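Local coordinates for signal transduction protein TRAP (Staphylococcus aureus, PDB 4AE5) that probably acts in signal transduction as a regulator of staphylococcal virulence, its phosphorylated form leading to agr activation, RNAIII synthesis and expression of toxins, at residues A[4-9]-A[34-39]; A[29-34]-A[158-163]; A[101-106]-A[116-121]. All blocks are in the same frame, centred on the assembly; numbering follows the deposited sequence.

Interaction 1: A[4-9]-A[34-39]; sequences LYTSYG and TSVIFE. With FMT (formic acid), chain E.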
loop_
_atom_site.group_PDB
_atom_site.type_symbol
_atom_site.label_atom_id
_atom_site.label_comp_id
_atom_site.label_asym_id
_atom_site.label_seq_id
_atom_site.Cartn_x
_atom_site.Cartn_y
_atom_site.Cartn_z
ATOM N N LEU A 4 -5.757 -7.772 -1.763
ATOM C CA LEU A 4 -5.831 -6.858 -0.643
ATOM C C LEU A 4 -7.076 -6.000 -0.771
ATOM O O LEU A 4 -7.321 -5.418 -1.848
ATOM C CB LEU A 4 -4.562 -6.007 -0.565
ATOM C CG LEU A 4 -4.337 -5.203 0.715
ATOM C CD1 LEU A 4 -2.830 -5.120 0.991
ATOM C CD2 LEU A 4 -4.968 -3.825 0.556
ATOM N N TYR A 5 -7.814 -5.899 0.355
ATOM C CA TYR A 5 -9.060 -5.149 0.446
ATOM C C TYR A 5 -8.843 -3.958 1.391
ATOM O O TYR A 5 -8.413 -4.182 2.521
ATOM C CB TYR A 5 -10.101 -6.082 1.027
ATOM C CG TYR A 5 -10.321 -7.339 0.171
ATOM C CD1 TYR A 5 -9.518 -8.477 0.337
ATOM C CD2 TYR A 5 -11.315 -7.375 -0.808
ATOM C CE1 TYR A 5 -9.715 -9.616 -0.428
ATOM C CE2 TYR A 5 -11.542 -8.532 -1.581
ATOM C CZ TYR A 5 -10.753 -9.639 -1.372
ATOM O OH TYR A 5 -10.916 -10.754 -2.151
ATOM N N THR A 6 -9.163 -2.728 0.948
ATOM C CA THR A 6 -8.958 -1.511 1.767
ATOM C C THR A 6 -10.326 -0.831 1.901
ATOM O O THR A 6 -11.039 -0.718 0.896
ATOM C CB THR A 6 -7.944 -0.559 1.136
ATOM O OG1 THR A 6 -6.724 -1.293 0.888
ATOM C CG2 THR A 6 -7.639 0.607 2.118
ATOM N N SER A 7 -10.692 -0.455 3.128
ATOM C CA SER A 7 -11.901 0.335 3.420
ATOM C C SER A 7 -11.531 1.600 4.205
ATOM O O SER A 7 -10.546 1.610 4.922
ATOM C CB SER A 7 -12.921 -0.485 4.245
ATOM O OG SER A 7 -13.557 -1.496 3.469
ATOM N N TYR A 8 -12.347 2.638 4.049
ATOM C CA TYR A 8 -12.166 3.957 4.647
ATOM C C TYR A 8 -13.427 4.293 5.447
ATOM O O TYR A 8 -14.537 3.876 5.083
ATOM C CB TYR A 8 -11.986 5.009 3.526
ATOM C CG TYR A 8 -10.845 4.648 2.604
ATOM C CD1 TYR A 8 -9.535 4.871 2.987
ATOM C CD2 TYR A 8 -11.079 4.010 1.378
ATOM C CE1 TYR A 8 -8.478 4.546 2.168
ATOM C CE2 TYR A 8 -10.007 3.664 0.550
ATOM C CZ TYR A 8 -8.709 3.933 0.942
ATOM O OH TYR A 8 -7.613 3.577 0.141
ATOM N N GLY A 9 -13.260 5.040 6.521
ATOM C CA GLY A 9 -14.385 5.470 7.313
ATOM C C GLY A 9 -13.818 6.173 8.550
ATOM O O GLY A 9 -12.617 6.438 8.612
ATOM N N THR A 34 -8.644 10.482 6.933
ATOM C CA THR A 34 -9.605 9.415 7.173
ATOM C C THR A 34 -8.963 8.303 8.012
ATOM O O THR A 34 -7.739 8.167 8.031
ATOM C CB THR A 34 -10.034 8.804 5.787
ATOM O OG1 THR A 34 -10.982 7.745 5.995
ATOM C CG2 THR A 34 -8.841 8.258 4.995
ATOM N N SER A 35 -9.753 7.456 8.647
ATOM C CA SER A 35 -9.193 6.184 9.145
ATOM C C SER A 35 -9.150 5.149 7.991
ATOM O O SER A 35 -9.964 5.226 7.077
ATOM C CB SER A 35 -10.055 5.673 10.313
ATOM O OG SER A 35 -9.467 4.470 10.813
ATOM N N VAL A 36 -8.265 4.153 8.064
ATOM C CA VAL A 36 -8.098 3.188 6.988
ATOM C C VAL A 36 -8.018 1.764 7.620
ATOM O O VAL A 36 -7.350 1.566 8.653
ATOM C CB VAL A 36 -6.733 3.497 6.255
ATOM C CG1 VAL A 36 -6.436 2.456 5.195
ATOM C CG2 VAL A 36 -6.756 4.866 5.620
ATOM N N ILE A 37 -8.667 0.769 6.997
ATOM C CA ILE A 37 -8.468 -0.613 7.413
ATOM C C ILE A 37 -8.217 -1.546 6.178
ATOM O O ILE A 37 -8.813 -1.323 5.083
ATOM C CB ILE A 37 -9.629 -1.081 8.334
ATOM C CG1 ILE A 37 -9.245 -2.343 9.147
ATOM C CG2 ILE A 37 -10.878 -1.369 7.506
ATOM C CD1 ILE A 37 -10.216 -2.617 10.281
ATOM N N PHE A 38 -7.371 -2.575 6.354
ATOM C CA PHE A 38 -7.159 -3.571 5.234
ATOM C C PHE A 38 -6.911 -4.998 5.737
ATOM O O PHE A 38 -6.521 -5.183 6.913
ATOM C CB PHE A 38 -6.062 -3.113 4.247
ATOM C CG PHE A 38 -4.677 -2.943 4.858
ATOM C CD1 PHE A 38 -3.812 -4.039 5.003
ATOM C CD2 PHE A 38 -4.207 -1.676 5.267
ATOM C CE1 PHE A 38 -2.528 -3.888 5.597
ATOM C CE2 PHE A 38 -2.937 -1.516 5.833
ATOM C CZ PHE A 38 -2.093 -2.603 6.008
ATOM N N GLU A 39 -7.137 -5.973 4.849
ATOM C CA GLU A 39 -6.775 -7.347 5.095
ATOM C C GLU A 39 -6.291 -7.894 3.801
ATOM O O GLU A 39 -6.734 -7.480 2.758
ATOM C CB GLU A 39 -7.950 -8.219 5.646
ATOM C CG GLU A 39 -9.187 -8.242 4.774
ATOM C CD GLU A 39 -10.260 -9.204 5.302
ATOM O OE1 GLU A 39 -9.967 -10.099 6.103
ATOM O OE2 GLU A 39 -11.407 -9.039 4.960
HETATM C C FMT E . -4.457 3.563 1.570
HETATM O O1 FMT E . -4.549 2.474 0.954
HETATM O O2 FMT E . -5.277 4.573 1.200
#

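Interaction 2: A[29-34]-A[158-163]; sequences FSASDT and FERYLY. With FMT (formic acid), chain E.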
loop_
_atom_site.group_PDB
_atom_site.type_symbol
_atom_site.label_atom_id
_atom_site.label_comp_id
_atom_site.label_asym_id
_atom_site.label_seq_id
_atom_site.Cartn_x
_atom_site.Cartn_y
_atom_site.Cartn_z
ATOM N N PHE A 29 -5.372 1.837 10.638
ATOM C CA PHE A 29 -4.468 2.959 10.856
ATOM C C PHE A 29 -5.134 4.299 10.692
ATOM O O PHE A 29 -6.201 4.381 10.093
ATOM C CB PHE A 29 -3.304 2.952 9.840
ATOM C CG PHE A 29 -2.563 1.650 9.813
ATOM C CD1 PHE A 29 -3.050 0.570 9.054
ATOM C CD2 PHE A 29 -1.391 1.503 10.515
ATOM C CE1 PHE A 29 -2.400 -0.665 9.056
ATOM C CE2 PHE A 29 -0.702 0.273 10.491
ATOM C CZ PHE A 29 -1.231 -0.823 9.789
ATOM N N SER A 30 -4.457 5.336 11.227
ATOM C CA SER A 30 -4.921 6.742 11.148
ATOM C C SER A 30 -4.188 7.481 10.023
ATOM O O SER A 30 -2.936 7.438 9.976
ATOM C CB SER A 30 -4.754 7.460 12.503
ATOM O OG SER A 30 -5.426 8.714 12.394
ATOM N N ALA A 31 -4.948 8.049 9.076
ATOM C CA ALA A 31 -4.383 8.853 7.973
ATOM C C ALA A 31 -4.813 10.267 8.295
ATOM O O ALA A 31 -5.625 10.473 9.209
ATOM C CB ALA A 31 -4.903 8.398 6.565
ATOM N N SER A 32 -4.292 11.254 7.578
ATOM C CA SER A 32 -4.594 12.645 7.965
ATOM C C SER A 32 -5.967 13.030 7.529
ATOM O O SER A 32 -6.563 13.983 8.076
ATOM C CB SER A 32 -3.558 13.613 7.357
ATOM O OG SER A 32 -3.544 13.479 5.955
ATOM N N ASP A 33 -6.524 12.275 6.583
ATOM C CA ASP A 33 -7.850 12.602 6.009
ATOM C C ASP A 33 -8.965 11.597 6.279
ATOM O O ASP A 33 -10.107 11.856 5.916
ATOM C CB ASP A 33 -7.753 12.816 4.465
ATOM C CG ASP A 33 -7.334 11.521 3.696
ATOM O OD1 ASP A 33 -6.357 10.855 4.053
ATOM O OD2 ASP A 33 -7.955 11.214 2.675
ATOM N N THR A 34 -8.644 10.482 6.933
ATOM C CA THR A 34 -9.605 9.415 7.173
ATOM C C THR A 34 -8.963 8.303 8.012
ATOM O O THR A 34 -7.739 8.167 8.031
ATOM C CB THR A 34 -10.034 8.804 5.787
ATOM O OG1 THR A 34 -10.982 7.745 5.995
ATOM C CG2 THR A 34 -8.841 8.258 4.995
ATOM N N PHE A 158 -0.300 10.514 -5.649
ATOM C CA PHE A 158 -0.100 11.044 -4.300
ATOM C C PHE A 158 0.168 9.934 -3.298
ATOM O O PHE A 158 -0.019 8.727 -3.610
ATOM C CB PHE A 158 -1.345 11.887 -3.849
ATOM C CG PHE A 158 -2.434 11.068 -3.217
ATOM C CD1 PHE A 158 -3.275 10.293 -3.999
ATOM C CD2 PHE A 158 -2.646 11.111 -1.832
ATOM C CE1 PHE A 158 -4.259 9.524 -3.410
ATOM C CE2 PHE A 158 -3.638 10.366 -1.245
ATOM C CZ PHE A 158 -4.441 9.567 -2.039
ATOM N N GLU A 159 0.585 10.361 -2.110
ATOM C CA GLU A 159 0.921 9.507 -0.962
ATOM C C GLU A 159 -0.132 9.703 0.138
ATOM O O GLU A 159 -0.488 10.850 0.471
ATOM C CB GLU A 159 2.288 9.944 -0.412
ATOM C CG GLU A 159 3.433 9.504 -1.326
ATOM C CD GLU A 159 4.793 9.740 -0.705
ATOM O OE1 GLU A 159 4.876 10.571 0.202
ATOM O OE2 GLU A 159 5.798 9.101 -1.131
ATOM N N ARG A 160 -0.669 8.616 0.656
ATOM C CA ARG A 160 -1.418 8.685 1.910
ATOM C C ARG A 160 -0.624 8.059 3.020
ATOM O O ARG A 160 -0.384 6.808 3.033
ATOM C CB ARG A 160 -2.759 7.931 1.784
ATOM C CG ARG A 160 -3.574 8.044 3.105
ATOM C CD ARG A 160 -5.049 7.610 2.983
ATOM N NE ARG A 160 -5.943 8.583 2.289
ATOM C CZ ARG A 160 -6.506 8.323 1.109
ATOM N NH1 ARG A 160 -6.306 7.107 0.512
ATOM N NH2 ARG A 160 -7.305 9.221 0.535
ATOM N N TYR A 161 -0.241 8.852 4.012
ATOM C CA TYR A 161 0.495 8.257 5.176
ATOM C C TYR A 161 -0.479 7.583 6.170
ATOM O O TYR A 161 -1.540 8.129 6.449
ATOM C CB TYR A 161 1.286 9.317 5.940
ATOM C CG TYR A 161 2.546 9.837 5.288
ATOM C CD1 TYR A 161 2.946 9.443 4.007
ATOM C CD2 TYR A 161 3.357 10.769 5.986
ATOM C CE1 TYR A 161 4.148 9.919 3.440
ATOM C CE2 TYR A 161 4.519 11.283 5.425
ATOM C CZ TYR A 161 4.924 10.856 4.173
ATOM O OH TYR A 161 6.093 11.368 3.640
ATOM N N LEU A 162 -0.117 6.399 6.669
ATOM C CA LEU A 162 -0.897 5.553 7.607
ATOM C C LEU A 162 -0.100 5.381 8.896
ATOM O O LEU A 162 0.982 4.742 8.918
ATOM C CB LEU A 162 -1.205 4.157 7.008
ATOM C CG LEU A 162 -1.784 4.044 5.608
ATOM C CD1 LEU A 162 -2.216 2.580 5.283
ATOM C CD2 LEU A 162 -3.015 4.870 5.332
ATOM N N TYR A 163 -0.580 6.012 9.970
ATOM C CA TYR A 163 0.057 5.906 11.300
ATOM C C TYR A 163 -0.604 4.841 12.204
ATOM O O TYR A 163 -1.820 4.649 12.145
ATOM C CB TYR A 163 0.048 7.272 12.059
ATOM C CG TYR A 163 0.719 8.409 11.330
ATOM C CD1 TYR A 163 0.050 9.079 10.348
ATOM C CD2 TYR A 163 2.028 8.790 11.613
ATOM C CE1 TYR A 163 0.635 10.097 9.626
ATOM C CE2 TYR A 163 2.621 9.827 10.904
ATOM C CZ TYR A 163 1.904 10.455 9.889
ATOM O OH TYR A 163 2.431 11.555 9.198
HETATM C C FMT E . -4.457 3.563 1.570
HETATM O O1 FMT E . -4.549 2.474 0.954
HETATM O O2 FMT E . -5.277 4.573 1.200
#

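Interaction 3: A[101-106]-A[116-121]; sequences KSYRLL and IYFGFA. With FMT (formic acid), chain E.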
loop_
_atom_site.group_PDB
_atom_site.type_symbol
_atom_site.label_atom_id
_atom_site.label_comp_id
_atom_site.label_asym_id
_atom_site.label_seq_id
_atom_site.Cartn_x
_atom_site.Cartn_y
_atom_site.Cartn_z
ATOM N N LYS A 101 10.410 -2.551 6.585
ATOM C CA LYS A 101 9.640 -3.685 7.147
ATOM C C LYS A 101 8.943 -4.511 6.048
ATOM O O LYS A 101 8.985 -5.743 6.062
ATOM C CB LYS A 101 8.603 -3.168 8.182
ATOM C CG LYS A 101 9.227 -2.459 9.413
ATOM C CD LYS A 101 10.241 -3.395 10.159
ATOM C CE LYS A 101 11.026 -2.618 11.214
ATOM N NZ LYS A 101 11.569 -3.458 12.337
ATOM N N SER A 102 8.228 -3.842 5.156
ATOM C CA SER A 102 7.454 -4.533 4.137
ATOM C C SER A 102 7.243 -3.773 2.853
ATOM O O SER A 102 7.318 -2.513 2.759
ATOM C CB SER A 102 6.084 -4.986 4.771
ATOM O OG SER A 102 5.354 -3.802 5.113
ATOM N N TYR A 103 6.815 -4.499 1.846
ATOM C CA TYR A 103 6.522 -3.932 0.530
ATOM C C TYR A 103 5.352 -4.726 -0.113
ATOM O O TYR A 103 5.303 -5.983 0.010
ATOM C CB TYR A 103 7.732 -4.154 -0.388
ATOM C CG TYR A 103 7.540 -3.758 -1.811
ATOM C CD1 TYR A 103 7.306 -2.436 -2.149
ATOM C CD2 TYR A 103 7.582 -4.690 -2.831
ATOM C CE1 TYR A 103 7.194 -2.010 -3.473
ATOM C CE2 TYR A 103 7.421 -4.282 -4.144
ATOM C CZ TYR A 103 7.258 -2.953 -4.465
ATOM O OH TYR A 103 7.119 -2.529 -5.760
ATOM N N ARG A 104 4.461 -4.009 -0.772
ATOM C CA ARG A 104 3.393 -4.556 -1.627
ATOM C C ARG A 104 3.208 -3.764 -2.898
ATOM O O ARG A 104 2.984 -2.503 -2.882
ATOM C CB ARG A 104 2.026 -4.653 -0.902
ATOM C CG ARG A 104 1.891 -5.472 0.386
ATOM C CD ARG A 104 2.096 -6.995 0.089
ATOM N NE ARG A 104 1.839 -7.815 1.290
ATOM C CZ ARG A 104 2.752 -8.086 2.217
ATOM N NH1 ARG A 104 4.004 -7.602 2.127
ATOM N NH2 ARG A 104 2.440 -8.873 3.242
ATOM N N LEU A 105 3.308 -4.479 -4.031
ATOM C CA LEU A 105 2.889 -3.973 -5.316
ATOM C C LEU A 105 1.486 -4.499 -5.690
ATOM O O LEU A 105 1.243 -5.739 -5.685
ATOM C CB LEU A 105 3.915 -4.292 -6.408
ATOM C CG LEU A 105 3.551 -3.919 -7.828
ATOM C CD1 LEU A 105 3.579 -2.376 -7.934
ATOM C CD2 LEU A 105 4.570 -4.563 -8.824
ATOM N N LEU A 106 0.559 -3.588 -5.964
ATOM C CA LEU A 106 -0.903 -3.922 -5.976
ATOM C C LEU A 106 -1.534 -3.526 -7.294
ATOM O O LEU A 106 -1.456 -2.338 -7.706
ATOM C CB LEU A 106 -1.645 -3.201 -4.849
ATOM C CG LEU A 106 -1.054 -3.505 -3.454
ATOM C CD1 LEU A 106 -1.728 -2.634 -2.370
ATOM C CD2 LEU A 106 -1.238 -5.002 -3.118
ATOM N N ILE A 116 1.121 1.076 -4.216
ATOM C CA ILE A 116 2.272 0.471 -3.537
ATOM C C ILE A 116 2.056 0.752 -2.019
ATOM O O ILE A 116 1.718 1.890 -1.669
ATOM C CB ILE A 116 3.619 1.058 -3.979
ATOM C CG1 ILE A 116 3.971 0.464 -5.372
ATOM C CG2 ILE A 116 4.736 0.721 -2.909
ATOM C CD1 ILE A 116 5.076 1.283 -6.053
ATOM N N TYR A 117 2.230 -0.265 -1.172
ATOM C CA TYR A 117 2.469 -0.032 0.263
ATOM C C TYR A 117 3.950 -0.197 0.578
ATOM O O TYR A 117 4.504 -1.266 0.295
ATOM C CB TYR A 117 1.676 -1.003 1.187
ATOM C CG TYR A 117 0.134 -0.806 1.341
ATOM C CD1 TYR A 117 -0.519 0.358 0.868
ATOM C CD2 TYR A 117 -0.664 -1.758 1.975
ATOM C CE1 TYR A 117 -1.910 0.526 1.010
ATOM C CE2 TYR A 117 -2.076 -1.559 2.141
ATOM C CZ TYR A 117 -2.669 -0.421 1.658
ATOM O OH TYR A 117 -4.043 -0.198 1.777
ATOM N N PHE A 118 4.550 0.799 1.270
ATOM C CA PHE A 118 5.839 0.690 1.906
ATOM C C PHE A 118 5.588 0.731 3.399
ATOM O O PHE A 118 4.942 1.664 3.930
ATOM C CB PHE A 118 6.821 1.792 1.478
ATOM C CG PHE A 118 7.532 1.529 0.171
ATOM C CD1 PHE A 118 8.444 0.443 0.020
ATOM C CD2 PHE A 118 7.285 2.364 -0.951
ATOM C CE1 PHE A 118 9.151 0.270 -1.196
ATOM C CE2 PHE A 118 7.995 2.185 -2.150
ATOM C CZ PHE A 118 8.868 1.065 -2.277
ATOM N N GLY A 119 5.988 -0.342 4.064
ATOM C CA GLY A 119 5.974 -0.404 5.531
ATOM C C GLY A 119 7.344 -0.144 6.121
ATOM O O GLY A 119 8.359 -0.800 5.780
ATOM N N PHE A 120 7.399 0.789 7.058
ATOM C CA PHE A 120 8.712 1.069 7.712
ATOM C C PHE A 120 8.533 1.184 9.226
ATOM O O PHE A 120 7.392 1.312 9.710
ATOM C CB PHE A 120 9.295 2.381 7.146
ATOM C CG PHE A 120 10.130 2.232 5.917
ATOM C CD1 PHE A 120 9.510 2.020 4.667
ATOM C CD2 PHE A 120 11.502 2.299 5.971
ATOM C CE1 PHE A 120 10.252 1.914 3.538
ATOM C CE2 PHE A 120 12.262 2.170 4.825
ATOM C CZ PHE A 120 11.653 1.947 3.614
ATOM N N ALA A 121 9.674 1.163 9.971
ATOM C CA ALA A 121 9.677 1.366 11.458
ATOM C C ALA A 121 8.868 2.600 11.862
ATOM O O ALA A 121 8.073 2.552 12.800
ATOM C CB ALA A 121 11.144 1.505 12.000
HETATM C C FMT E . -4.457 3.563 1.570
HETATM O O1 FMT E . -4.549 2.474 0.954
HETATM O O2 FMT E . -5.277 4.573 1.200
HETATM O O HOH W 1 3.750 -3.279 2.834
#

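Interaction 1: A[4-9]-A[34-39]
Strand 4-9 and strand 35-39, with T34 leading in, are antiparallel neighbours in the closed eight-stranded beta barrel of TRAP, the axes of these short segments 159° apart. Backbone pairing alternates, with Y5-E39, S7-I37 and G9-S35 as hydrogen-bonded pairs and T6-F38 and Y8-V36 as non-hydrogen-bonded pairs. The middle pair is the straightest on both sides: S7 N reaches I37 O at 2.8 Å with 170° at the hydrogen, nearly along the C=O axis, and I37 N returns to S7 O at 2.9 Å. Next to it, Y5 N donates to E39 O and E39 N to Y5 O, whereas both bonds of the G9-S35 pair are weak. S35 O has a further donor, T34 OG1, 2.9 Å away but above the carbonyl plane; that hydroxyl lies anti to the backbone N of T34 (chi1 180°).

The T6, Y8, V36 and F38 side chains share the barrel's inner face. V36 CG2 approaches the edge of the Y8 ring near CD1, the two side chains running alongside each other, while T6 CG2 meets V36 CG1 obliquely at 3.8 Å. T6 OG1 is hydrogen-bonded to Y117 OH of strand 114-120, across the barrel. On the other face, S7 CB touches I37 CG2, S35 OG is hydrogen-bonded to Q28 NE2, and the E39 carboxylate has partners in H24, T45 and the backbone N of V46. The Y8 hydroxyl is satisfied by formic acid, probably from the crystallisation liquor: Y8 OH donates to FMT O2 at 2.8 Å, with O2 in the plane of the ring.

Interaction 2: A[29-34]-A[158-163]
F29 opens the contact with its CB 3.7 Å from L162 CB, the two side chains crossing at about a right angle. Y163 O lies at the edge of the F29 ring, near its plane, 3.6 Å from F29 CD2. S30 then pairs with Y163, S30 N donating to Y163 O and Y163 N to S30 O at 165° and 169°, a single antiparallel beta bridge with two backbone hydrogen bonds that joins strands 27-30 and 158-164 as neighbours in the closed barrel. At A31 the pairing gives way to a CA-H...O contact, A31 CA to Y161 O at 3.3 Å, while A31 CB rests 3.7 Å from R160 CD. Residues 31-34 turn the chain toward strand 35-41, A31 N donating a hydrogen bond to T34 O at 3.0 Å.

D33 CG takes the crowded position between backbone N and carbonyl carbon. R160 grips D33 side-on, NE to OD1 at 2.9 Å and NH2 to OD2 at 3.0 Å, each on a syn lone pair. Carboxylate and guanidinium planes differ by only 15°, which fits a bidentate salt bridge. The bend of R160 at chi3 sets the guanidinium there, with F158 CZ above one face, offset toward its rim, and NH1 binding formic acid O2.

Beyond T34, strand 35-41 flanks this pair through V36; strand 67-73 borders 158-163 on its other edge, and helix 123-131 packs against Y161 and Y163.

Interaction 3: A[101-106]-A[116-121]
Y103 and F118, a non-hydrogen-bonded pair of the antiparallel hairpin 100-108/114-120, lie side by side and point the same way. Their rings meet obliquely, planes 38° apart and centroids 5.2 Å apart, with Y103 CD1 3.4 Å from F118 CE1. Y103 gets there with CG anti to its backbone N (chi1 174°), F118 with CG beside its own (chi1 -82°). I116 extends the same face: its CG2 meets Y103 CE1 at 3.7 Å, and its CG1 touches L105 CD1, the I116 and L105 side chains crossing obliquely.

On the other face R104 and Y117 form a hydrogen-bonded pair whose side chains diverge. The aliphatic chain of R104 bends back at chi2 so that NH1 donates to Y103 O, while its NE forms a salt bridge with E40. Y117 OH donates to formic acid O1 at 2.8 Å, in the ring plane. S102 OG, in the crowded position between backbone N and carbonyl carbon, stands 3.5 Å from G119 CA; a water bonds to S102 OG and weakly to Y117 O.

The K101 end departs from regular pairing. K101 N and S102 N both donate to G119 O, at 2.8 Å and 3.1 Å, the signature of a classic beta bulge.

Strand 51-59 pairs with 101-106, and strand 67-73 with 116-121, each on the edge away from the hairpin partner, while helix 80-88 packs on L105 and F129 of helix 123-131 meets F118 and F120.

How the interactions relate
From the N terminus, strand 4-9 runs into helix 11-20 and strand 27-30 before interaction 1 closes the first loop by pairing 4-9 with 34-39. Interaction 2 starts inside that loop, at 29-34, and closes only at 158-163 near the C terminus, so the two cross and share T34. Interaction 3, the hairpin 101-106/116-121, lies in series after interaction 1 and is nested within the long loop of interaction 2. Together they join six barrel strands. Interactions 1 and 2 touch through strands 27-30 and 35-41; interaction 1 reaches interaction 3 across the interior, and one formic acid contacts all three.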